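Local structure of protein-glutamate methylesterase/protein-glutamine glutaminase (3SFT) at residues Glu65-Asp68 with Gly69-Val72; Glu71-Gly75 with Phe76-Ala80; Gly142-Lys145 with Val146-Gly150. The protein probably removes methyl groups from chemoreceptor methylglutamates and deamidates specific glutamines during chemotaxis, through the C-terminal methylesterase catalytic domain described here. All coordinates share one frame; numbering follows the deposited sequence.

How the contacts relate
Running from the N terminus, contact 1 closes the first bend after strand 62-65, where a type II turn spans E67 to E70. Contact 2 begins on E71 and V72, which it shares with contact 1, and closes the second bend, delivering the chain into strand 76-79. The two bends follow each other rather than nest, yet they touch: A66 N lies 2.9 Å from I79 O, a probable hydrogen bond, and E70 packs against CE1 of Y78. Together they connect neighbouring parallel strands at one side of the seven-stranded sheet. Contact 3, about 14 Å from both at the nearest atoms, ends helix 140-148 between strands 127-131 and 152-156 of a beta-alpha-beta unit.

Contact 1 of 3, residues Glu65-Asp68 with Gly69-Val72; sequences EAED and GEEV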
loop_
_atom_site.group_PDB
_atom_site.type_symbol
_atom_site.label_atom_id
_atom_site.label_comp_id
_atom_site.label_asym_id
_atom_site.label_seq_id
_atom_site.Cartn_x
_atom_site.Cartn_y
_atom_site.Cartn_z
ATOM N N GLU A 65 -7.831 -6.555 -8.570
ATOM C CA GLU A 65 -6.427 -6.665 -8.903
ATOM C C GLU A 65 -6.095 -5.490 -9.830
ATOM O O GLU A 65 -6.913 -5.115 -10.673
ATOM C CB GLU A 65 -6.196 -7.997 -9.616
ATOM C CG GLU A 65 -4.787 -8.546 -9.505
ATOM C CD GLU A 65 -4.715 -10.047 -9.763
ATOM O OE1 GLU A 65 -4.037 -10.747 -8.980
ATOM O OE2 GLU A 65 -5.333 -10.525 -10.741
ATOM N N ALA A 66 -4.932 -4.868 -9.636
ATOM C CA ALA A 66 -4.526 -3.752 -10.487
ATOM C C ALA A 66 -4.213 -4.289 -11.875
ATOM O O ALA A 66 -3.618 -5.357 -12.005
ATOM C CB ALA A 66 -3.301 -3.054 -9.912
ATOM N N GLU A 67 -4.629 -3.555 -12.906
ATOM C CA GLU A 67 -4.386 -3.959 -14.291
ATOM C C GLU A 67 -3.498 -2.964 -15.024
ATOM O O GLU A 67 -3.536 -1.759 -14.757
ATOM C CB GLU A 67 -5.705 -4.120 -15.050
ATOM C CG GLU A 67 -6.610 -5.198 -14.493
ATOM C CD GLU A 67 -7.889 -5.345 -15.290
ATOM O OE1 GLU A 67 -7.819 -5.853 -16.432
ATOM O OE2 GLU A 67 -8.961 -4.953 -14.774
ATOM N N ASP A 68 -2.706 -3.482 -15.958
ATOM C CA ASP A 68 -1.794 -2.670 -16.747
ATOM C C ASP A 68 -2.557 -1.617 -17.561
ATOM O O ASP A 68 -3.532 -1.933 -18.245
ATOM C CB ASP A 68 -0.973 -3.580 -17.662
ATOM C CG ASP A 68 0.083 -2.828 -18.442
ATOM O OD1 ASP A 68 0.942 -2.172 -17.822
ATOM O OD2 ASP A 68 0.054 -2.903 -19.685
ATOM N N GLY A 69 -2.135 -0.360 -17.432
ATOM C CA GLY A 69 -2.780 0.729 -18.146
ATOM C C GLY A 69 -4.071 1.231 -17.515
ATOM O O GLY A 69 -4.675 2.180 -18.013
ATOM N N GLU A 70 -4.503 0.596 -16.429
ATOM C CA GLU A 70 -5.731 0.994 -15.743
ATOM C C GLU A 70 -5.567 2.322 -15.003
ATOM O O GLU A 70 -4.506 2.604 -14.442
ATOM C CB GLU A 70 -6.165 -0.102 -14.761
ATOM C CG GLU A 70 -7.427 0.215 -13.950
ATOM C CD GLU A 70 -7.824 -0.903 -12.984
ATOM O OE1 GLU A 70 -6.986 -1.777 -12.678
ATOM O OE2 GLU A 70 -8.983 -0.906 -12.524
ATOM N N GLU A 71 -6.619 3.138 -15.021
ATOM C CA GLU A 71 -6.610 4.426 -14.339
ATOM C C GLU A 71 -6.841 4.233 -12.840
ATOM O O GLU A 71 -7.776 3.539 -12.434
ATOM C CB GLU A 71 -7.694 5.349 -14.909
ATOM C CG GLU A 71 -7.576 6.792 -14.418
ATOM C CD GLU A 71 -8.721 7.690 -14.863
ATOM O OE1 GLU A 71 -9.352 7.411 -15.910
ATOM O OE2 GLU A 71 -8.983 8.685 -14.156
ATOM N N VAL A 72 -5.983 4.844 -12.027
ATOM C CA VAL A 72 -6.072 4.756 -10.570
ATOM C C VAL A 72 -7.167 5.709 -10.081
ATOM O O VAL A 72 -6.996 6.924 -10.116
ATOM C CB VAL A 72 -4.724 5.136 -9.933
ATOM C CG1 VAL A 72 -4.758 4.903 -8.443
ATOM C CG2 VAL A 72 -3.599 4.327 -10.572
#
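E70 folds back over the turn it closes and grips the backbone of E67. The hydrogen bond from E70 N to E67 O, 3.0 Å long, closes the turn, its donor coming in well above the plane of the E67 carbonyl. The backbone makes it type II: D68 has a psi of 128° and G69 a positive phi of 80°, a value that by itself favours glycine.

Followed outward, the E70 side chain starts with CB 3.1 Å from E67 O, tight against the carbonyl that its own N-H uses. CG is anti to the E70 backbone N (chi1 178°), and the chain continues extended, so that the carboxylate is carried back to the start of the turn. There OE1 accepts the E67 N-H at 3.0 Å, met nearly head-on to the C-O bond, and lies 3.6 Å from E67 CB. The other oxygen, OE2, turns elsewhere: it makes a salt bridge with K64 and packs against CE1 of Y78. Two bonds thus join E70 to E67, its N-H to E67 O and its OE1 to E67 N.

The E67 carboxylate stands nearby, its plane steeply inclined to that of E70, with OE2 4.3 Å from E70 OE1. K64 also bridges to E67 OE2, placing one lysine between two acids. D68 directs OD1 to the backbone N of L99 instead. Two like charges this close would tend to raise each other's proton affinity, and the shared positive charge of K64 probably offsets that and favours both carboxylates remaining ionised.

Contact 2 of 3, residues Glu71-Gly75 with Phe76-Ala80; sequences EVKPG and FVYIA
K73 and Y78 meet where a type II beta turn, K73 to F76, feeds the chain into strand 76-79 of the parallel sheet. The polar evidence centres on the Y78 hydroxyl. K73 N donates to Y78 OH at 2.9 Å, nearly straight at 164°, and Y78 OH in turn donates to water 1 at 2.7 Å; that water donates to E71 O. The hydroxyl therefore links two successive parts of the loop, one directly and one through water. A phenylalanine at Y78 would probably leave the K73 N-H without its acceptor and water 1 without the hydroxyl that donates to it.

Apolar packing runs beside these bonds. V72 CG1 reaches the Y78 ring obliquely, 4.1 Å from CE2, while F97 meets the same ring edge-to-face. K73 and F76 lie side by side and point the same way: the lysine chain bends at chi3 (-62°), and K73 CE comes to 3.6 Å from F76 CE2, again obliquely. Water 1 lies over the centre of one F76 face and in the plane of the Y78 ring, at its edge.

Round the turn itself, P74 O approaches the F76 ring at its edge, 3.4 Å from CD2. G75, whose phi of 89° calls for glycine, makes a weak bond from its N to water 2, which in turn donates to F76 O at 2.9 Å.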
loop_
_atom_site.group_PDB
_atom_site.type_symbol
_atom_site.label_atom_id
_atom_site.label_comp_id
_atom_site.label_asym_id
_atom_site.label_seq_id
_atom_site.Cartn_x
_atom_site.Cartn_y
_atom_site.Cartn_z
ATOM N N GLU A 71 -6.619 3.138 -15.021
ATOM C CA GLU A 71 -6.610 4.426 -14.339
ATOM C C GLU A 71 -6.841 4.233 -12.840
ATOM O O GLU A 71 -7.776 3.539 -12.434
ATOM C CB GLU A 71 -7.694 5.349 -14.909
ATOM C CG GLU A 71 -7.576 6.792 -14.418
ATOM C CD GLU A 71 -8.721 7.690 -14.863
ATOM O OE1 GLU A 71 -9.352 7.411 -15.910
ATOM O OE2 GLU A 71 -8.983 8.685 -14.156
ATOM N N VAL A 72 -5.983 4.844 -12.027
ATOM C CA VAL A 72 -6.072 4.756 -10.570
ATOM C C VAL A 72 -7.167 5.709 -10.081
ATOM O O VAL A 72 -6.996 6.924 -10.116
ATOM C CB VAL A 72 -4.724 5.136 -9.933
ATOM C CG1 VAL A 72 -4.758 4.903 -8.443
ATOM C CG2 VAL A 72 -3.599 4.327 -10.572
ATOM N N LYS A 73 -8.276 5.154 -9.598
ATOM C CA LYS A 73 -9.406 5.968 -9.150
ATOM C C LYS A 73 -9.809 5.780 -7.693
ATOM O O LYS A 73 -9.576 4.726 -7.108
ATOM C CB LYS A 73 -10.631 5.671 -10.026
ATOM C CG LYS A 73 -10.389 5.788 -11.529
ATOM C CD LYS A 73 -11.684 5.608 -12.318
ATOM C CE LYS A 73 -12.290 4.220 -12.114
ATOM N NZ LYS A 73 -13.644 4.088 -12.743
ATOM N N PRO A 74 -10.402 6.823 -7.080
ATOM C CA PRO A 74 -10.849 6.755 -5.684
ATOM C C PRO A 74 -12.051 5.807 -5.599
ATOM O O PRO A 74 -12.755 5.592 -6.588
ATOM C CB PRO A 74 -11.238 8.206 -5.375
ATOM C CG PRO A 74 -11.635 8.758 -6.714
ATOM C CD PRO A 74 -10.571 8.187 -7.620
ATOM N N GLY A 75 -12.267 5.230 -4.423
ATOM C CA GLY A 75 -13.361 4.291 -4.247
ATOM C C GLY A 75 -12.941 2.864 -4.572
ATOM O O GLY A 75 -13.743 1.943 -4.475
ATOM N N PHE A 76 -11.684 2.688 -4.971
ATOM C CA PHE A 76 -11.145 1.373 -5.308
ATOM C C PHE A 76 -9.912 1.030 -4.473
ATOM O O PHE A 76 -9.186 1.915 -4.011
ATOM C CB PHE A 76 -10.730 1.317 -6.781
ATOM C CG PHE A 76 -11.877 1.340 -7.749
ATOM C CD1 PHE A 76 -12.383 0.152 -8.271
ATOM C CD2 PHE A 76 -12.433 2.549 -8.168
ATOM C CE1 PHE A 76 -13.426 0.162 -9.200
ATOM C CE2 PHE A 76 -13.478 2.574 -9.099
ATOM C CZ PHE A 76 -13.975 1.377 -9.615
ATOM N N VAL A 77 -9.687 -0.270 -4.297
ATOM C CA VAL A 77 -8.539 -0.794 -3.578
ATOM C C VAL A 77 -7.922 -1.772 -4.576
ATOM O O VAL A 77 -8.563 -2.743 -4.989
ATOM C CB VAL A 77 -8.960 -1.516 -2.274
ATOM C CG1 VAL A 77 -7.734 -2.089 -1.557
ATOM C CG2 VAL A 77 -9.683 -0.541 -1.354
ATOM N N TYR A 78 -6.714 -1.458 -5.032
ATOM C CA TYR A 78 -6.028 -2.284 -6.019
ATOM C C TYR A 78 -4.944 -3.182 -5.424
ATOM O O TYR A 78 -4.035 -2.701 -4.754
ATOM C CB TYR A 78 -5.411 -1.396 -7.098
ATOM C CG TYR A 78 -6.370 -0.413 -7.737
ATOM C CD1 TYR A 78 -7.144 -0.779 -8.840
ATOM C CD2 TYR A 78 -6.487 0.890 -7.252
ATOM C CE1 TYR A 78 -8.012 0.128 -9.441
ATOM C CE2 TYR A 78 -7.351 1.806 -7.847
ATOM C CZ TYR A 78 -8.109 1.418 -8.941
ATOM O OH TYR A 78 -8.961 2.313 -9.535
ATOM N N ILE A 79 -5.048 -4.483 -5.684
ATOM C CA ILE A 79 -4.075 -5.455 -5.196
ATOM C C ILE A 79 -3.060 -5.692 -6.316
ATOM O O ILE A 79 -3.444 -6.002 -7.448
ATOM C CB ILE A 79 -4.746 -6.815 -4.849
ATOM C CG1 ILE A 79 -5.907 -6.626 -3.864
ATOM C CG2 ILE A 79 -3.721 -7.785 -4.311
ATOM C CD1 ILE A 79 -5.564 -5.846 -2.601
ATOM N N ALA A 80 -1.774 -5.534 -6.015
ATOM C CA ALA A 80 -0.738 -5.744 -7.026
ATOM C C ALA A 80 -0.682 -7.214 -7.461
ATOM O O ALA A 80 -0.650 -8.110 -6.624
ATOM C CB ALA A 80 0.619 -5.292 -6.492
HETATM O O HOH W 1 -10.074 1.431 -11.806
HETATM O O HOH W 2 -10.342 4.206 -2.683
#

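Contact 3 of 3, residues Gly142-Lys145 with Val146-Gly150; sequences GAFK and VKFYG
A Schellman motif ends helix 140-148 here, in the beta-alpha-beta unit of strand 127-131, this helix and strand 152-156. The helical bonds run from residue i+4 back to i: V146 N to G142 O, K147 N to A143 O, F148 N to F144 O at 2.8 Å with the donor in the carbonyl plane, and finally Y149 N to K145 O at 3.1 Å. Y149 is the first residue off helical angles. G150, at a positive phi of 79°, then bonds its N to K147 O at 2.9 Å, and G151 N reaches V146 O; these two bonds define the motif.

F144 and F148, one turn apart, bring their rings together. F148 CG stands opposite its backbone N about the first bond (chi1 -178°), and F148 CD1 lies 4.3 Å from F144 CZ. The centroids are 6.0 Å apart and the planes meet at 41°, an oblique pair. Between sequence neighbours, F148 sets CD2 over the centre of one Y149 face, 4.0 Å above it, while Y149 CD2 touches K145 O at 3.3 Å. V146 CG2 lies 3.3 Å from G142 O.

K147 leads its amine away to a salt bridge with D177 and a hydrogen bond to G151 O. G142, near the helix start, is close to D138, a predicted active-site residue. V146 faces inward onto L116 of helix 112-123 and onto T127, A129 and V153 of the two flanking strands, whereas Y149 rests on A120 and E121 of that neighbouring helix.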
loop_
_atom_site.group_PDB
_atom_site.type_symbol
_atom_site.label_atom_id
_atom_site.label_comp_id
_atom_site.label_asym_id
_atom_site.label_seq_id
_atom_site.Cartn_x
_atom_site.Cartn_y
_atom_site.Cartn_z
ATOM N N GLY A 142 11.034 2.737 0.546
ATOM C CA GLY A 142 9.863 3.409 0.014
ATOM C C GLY A 142 9.388 4.487 0.984
ATOM O O GLY A 142 8.940 5.551 0.561
ATOM N N ALA A 143 9.506 4.219 2.286
ATOM C CA ALA A 143 9.093 5.180 3.307
ATOM C C ALA A 143 10.033 6.381 3.262
ATOM O O ALA A 143 9.616 7.520 3.480
ATOM C CB ALA A 143 9.101 4.538 4.693
ATOM N N PHE A 144 11.301 6.115 2.963
ATOM C CA PHE A 144 12.301 7.170 2.846
ATOM C C PHE A 144 11.860 8.155 1.763
ATOM O O PHE A 144 11.831 9.367 1.987
ATOM C CB PHE A 144 13.670 6.576 2.486
ATOM C CG PHE A 144 14.593 7.558 1.822
ATOM C CD1 PHE A 144 15.162 8.600 2.546
ATOM C CD2 PHE A 144 14.835 7.485 0.455
ATOM C CE1 PHE A 144 15.954 9.559 1.915
ATOM C CE2 PHE A 144 15.628 8.442 -0.185
ATOM C CZ PHE A 144 16.184 9.481 0.549
ATOM N N LYS A 145 11.517 7.623 0.591
ATOM C CA LYS A 145 11.069 8.441 -0.535
ATOM C C LYS A 145 9.837 9.271 -0.185
ATOM O O LYS A 145 9.772 10.457 -0.500
ATOM C CB LYS A 145 10.768 7.564 -1.758
ATOM C CG LYS A 145 11.874 7.549 -2.817
ATOM C CD LYS A 145 13.090 6.720 -2.394
ATOM C CE LYS A 145 12.793 5.222 -2.343
ATOM N NZ LYS A 145 12.818 4.544 -3.677
ATOM N N VAL A 146 8.870 8.636 0.475
ATOM C CA VAL A 146 7.640 9.299 0.885
ATOM C C VAL A 146 7.962 10.493 1.768
ATOM O O VAL A 146 7.467 11.595 1.526
ATOM C CB VAL A 146 6.685 8.320 1.622
ATOM C CG1 VAL A 146 5.502 9.073 2.227
ATOM C CG2 VAL A 146 6.173 7.263 0.651
ATOM N N LYS A 147 8.811 10.286 2.770
ATOM C CA LYS A 147 9.186 11.371 3.664
ATOM C C LYS A 147 9.992 12.445 2.938
ATOM O O LYS A 147 9.811 13.633 3.191
ATOM C CB LYS A 147 9.960 10.849 4.882
ATOM C CG LYS A 147 9.154 9.940 5.812
ATOM C CD LYS A 147 7.796 10.540 6.198
ATOM C CE LYS A 147 7.941 11.930 6.798
ATOM N NZ LYS A 147 6.611 12.472 7.183
ATOM N N PHE A 148 10.870 12.022 2.030
ATOM C CA PHE A 148 11.692 12.950 1.248
ATOM C C PHE A 148 10.798 13.943 0.487
ATOM O O PHE A 148 11.170 15.103 0.301
ATOM C CB PHE A 148 12.584 12.176 0.264
ATOM C CG PHE A 148 13.505 13.051 -0.551
ATOM C CD1 PHE A 148 14.723 13.479 -0.031
ATOM C CD2 PHE A 148 13.150 13.451 -1.842
ATOM C CE1 PHE A 148 15.578 14.297 -0.780
ATOM C CE2 PHE A 148 13.993 14.266 -2.601
ATOM C CZ PHE A 148 15.211 14.691 -2.069
ATOM N N TYR A 149 9.612 13.490 0.084
ATOM C CA TYR A 149 8.668 14.333 -0.645
ATOM C C TYR A 149 7.587 14.970 0.235
ATOM O O TYR A 149 6.597 15.498 -0.273
ATOM C CB TYR A 149 8.029 13.549 -1.791
ATOM C CG TYR A 149 8.949 13.370 -2.976
ATOM C CD1 TYR A 149 9.380 14.471 -3.715
ATOM C CD2 TYR A 149 9.404 12.107 -3.349
ATOM C CE1 TYR A 149 10.239 14.323 -4.796
ATOM C CE2 TYR A 149 10.267 11.945 -4.431
ATOM C CZ TYR A 149 10.678 13.060 -5.149
ATOM O OH TYR A 149 11.530 12.912 -6.221
ATOM N N GLY A 150 7.771 14.915 1.551
ATOM C CA GLY A 150 6.804 15.518 2.452
ATOM C C GLY A 150 5.540 14.724 2.711
ATOM O O GLY A 150 4.581 15.251 3.274
#